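Local coordinates for protein purine nucleoside phosphorylase (PDB 5KO6) that probably catalyses the reversible phosphorolysis of purine nucleosides such as inosine and guanosine to the free base and ribose 1-phosphate, at residues A[129-134]-A[240-245]. Sequence-based numbering, arbitrary orientation.
With CYT (6-aminopyrimidin-2(1H)-one), chain B.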
loop_
_atom_site.group_PDB
_atom_site.type_symbol
_atom_site.label_atom_id
_atom_site.label_comp_id
_atom_site.label_asym_id
_atom_site.label_seq_id
_atom_site.Cartn_x
_atom_site.Cartn_y
_atom_site.Cartn_z
ATOM N N GLY A 129 -13.292 -0.948 -26.230
ATOM C CA GLY A 129 -12.803 -0.307 -27.424
ATOM C C GLY A 129 -12.760 1.209 -27.388
ATOM O O GLY A 129 -12.285 1.815 -28.356
ATOM N N ASP A 130 -13.242 1.844 -26.317
ATOM C CA ASP A 130 -13.141 3.294 -26.206
ATOM C C ASP A 130 -11.727 3.691 -25.766
ATOM O O ASP A 130 -10.972 2.891 -25.208
ATOM C CB ASP A 130 -14.128 3.837 -25.160
ATOM C CG ASP A 130 -15.573 3.845 -25.642
ATOM O OD1 ASP A 130 -15.821 3.661 -26.847
ATOM O OD2 ASP A 130 -16.464 4.068 -24.794
ATOM N N PHE A 131 -11.372 4.948 -26.037
ATOM C CA PHE A 131 -10.113 5.530 -25.587
ATOM C C PHE A 131 -10.390 6.574 -24.515
ATOM O O PHE A 131 -11.353 7.338 -24.616
ATOM C CB PHE A 131 -9.401 6.233 -26.743
ATOM C CG PHE A 131 -9.077 5.335 -27.900
ATOM C CD1 PHE A 131 -8.138 4.324 -27.777
ATOM C CD2 PHE A 131 -9.680 5.530 -29.119
ATOM C CE1 PHE A 131 -7.839 3.506 -28.855
ATOM C CE2 PHE A 131 -9.372 4.726 -30.209
ATOM C CZ PHE A 131 -8.452 3.719 -30.069
ATOM N N VAL A 132 -9.532 6.628 -23.502
ATOM C CA VAL A 132 -9.626 7.636 -22.450
ATOM C C VAL A 132 -8.311 8.403 -22.381
ATOM O O VAL A 132 -7.255 7.822 -22.097
ATOM C CB VAL A 132 -9.965 7.009 -21.092
ATOM C CG1 VAL A 132 -10.020 8.089 -20.005
ATOM C CG2 VAL A 132 -11.295 6.277 -21.183
ATOM N N LEU A 133 -8.374 9.701 -22.646
ATOM C CA LEU A 133 -7.236 10.576 -22.396
ATOM C C LEU A 133 -7.129 10.784 -20.890
ATOM O O LEU A 133 -8.072 11.279 -20.267
ATOM C CB LEU A 133 -7.480 11.920 -23.077
ATOM C CG LEU A 133 -7.807 11.881 -24.577
ATOM C CD1 LEU A 133 -8.021 13.291 -25.114
ATOM C CD2 LEU A 133 -6.702 11.175 -25.332
ATOM N N ILE A 134 -5.999 10.414 -20.304
ATOM C CA ILE A 134 -5.876 10.464 -18.848
ATOM C C ILE A 134 -5.587 11.899 -18.431
ATOM O O ILE A 134 -4.636 12.517 -18.921
ATOM C CB ILE A 134 -4.788 9.506 -18.350
ATOM C CG1 ILE A 134 -5.148 8.077 -18.744
ATOM C CG2 ILE A 134 -4.638 9.622 -16.837
ATOM C CD1 ILE A 134 -6.572 7.685 -18.441
ATOM N N VAL A 240 -2.894 7.507 -22.716
ATOM C CA VAL A 240 -4.184 7.130 -23.280
ATOM C C VAL A 240 -4.478 5.690 -22.888
ATOM O O VAL A 240 -3.658 4.795 -23.125
ATOM C CB VAL A 240 -4.193 7.277 -24.810
ATOM C CG1 VAL A 240 -5.551 6.880 -25.360
ATOM C CG2 VAL A 240 -3.838 8.710 -25.194
ATOM N N SER A 241 -5.636 5.464 -22.282
ATOM C CA SER A 241 -6.092 4.121 -21.954
ATOM C C SER A 241 -7.025 3.620 -23.043
ATOM O O SER A 241 -7.888 4.360 -23.522
ATOM C CB SER A 241 -6.865 4.111 -20.636
ATOM O OG SER A 241 -6.005 4.226 -19.514
ATOM N N LEU A 242 -6.841 2.366 -23.437
ATOM C CA LEU A 242 -7.800 1.654 -24.267
ATOM C C LEU A 242 -8.632 0.777 -23.343
ATOM O O LEU A 242 -8.083 -0.000 -22.559
ATOM C CB LEU A 242 -7.064 0.793 -25.292
ATOM C CG LEU A 242 -7.912 -0.204 -26.094
ATOM C CD1 LEU A 242 -9.052 0.483 -26.847
ATOM C CD2 LEU A 242 -6.997 -0.946 -27.071
ATOM N N ILE A 243 -9.949 0.914 -23.417
ATOM C CA ILE A 243 -10.835 0.251 -22.467
ATOM C C ILE A 243 -11.084 -1.179 -22.923
ATOM O O ILE A 243 -11.659 -1.407 -23.993
ATOM C CB ILE A 243 -12.151 1.027 -22.343
ATOM C CG1 ILE A 243 -11.871 2.458 -21.883
ATOM C CG2 ILE A 243 -13.104 0.308 -21.401
ATOM C CD1 ILE A 243 -11.123 2.540 -20.568
ATOM N N ALA A 244 -10.666 -2.150 -22.108
ATOM C CA ALA A 244 -10.877 -3.552 -22.471
ATOM C C ALA A 244 -12.289 -4.026 -22.155
ATOM O O ALA A 244 -12.791 -4.948 -22.807
ATOM C CB ALA A 244 -9.869 -4.438 -21.735
ATOM N N ASN A 245 -12.939 -3.412 -21.174
ATOM C CA ASN A 245 -14.186 -3.929 -20.630
ATOM C C ASN A 245 -14.710 -2.866 -19.690
ATOM O O ASN A 245 -13.960 -1.988 -19.255
ATOM C CB ASN A 245 -13.948 -5.217 -19.841
ATOM C CG ASN A 245 -13.165 -4.974 -18.568
ATOM O OD1 ASN A 245 -12.017 -4.538 -18.612
ATOM N ND2 ASN A 245 -13.793 -5.234 -17.425
HETATM N N3 CYT B . -8.041 -4.143 -15.803
HETATM C C4 CYT B . -8.810 -4.518 -16.832
HETATM N N1 CYT B . -6.192 -4.032 -17.296
HETATM C C2 CYT B . -6.727 -3.890 -16.005
HETATM O O2 CYT B . -5.984 -3.558 -15.082
HETATM N N4 CYT B . -10.101 -4.754 -16.589
HETATM C C5 CYT B . -8.286 -4.661 -18.155
HETATM C C6 CYT B . -6.985 -4.411 -18.339
#
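V132 and S241 form the hydrogen-bonded pair at the middle of an antiparallel ladder, V132 N to S241 O at 2.8 Å and S241 N back to V132 O at 2.9 Å, with non-hydrogen-bonded pairs F131–L242 and L133–V240 flanking it. Further on, D130 O accepts a hydrogen bond from I243 N (2.9 Å, N-H...O 166°), and G129 N reaches I243 O at 2.8 Å, so the backbone bonding runs on past the start of the strand into loop residues 129-130. On the face carrying F131, L133, V240 and L242, the CD1 methyl of L242 approaches the F131 ring obliquely, 3.8 Å from CE1, while V240 sends CG1 to F131 CB and CG2 to L133 CD2. Helix 259-283 covers this face, with W276 meeting the F131 ring. On the other face, V132 CG2 lies beside the backbone N, anti to the carbonyl carbon, and from there meets I243 CD1 at 3.8 Å; V218 packs on both residues. I134 CD1 sits 3.7 Å from S241 OG, whose hydroxyl is hydrogen-bonded to N117. Past the ladder, N245 OD1 takes a hydrogen bond from N4 of the bound cytosine (2.8 Å), a ligand also held by E203. The ladder thus joins strands 131-139 and 236-246 in the central mixed sheet of the phosphorylase superfamily fold, and the second strand runs on to what is probably the purine-base site.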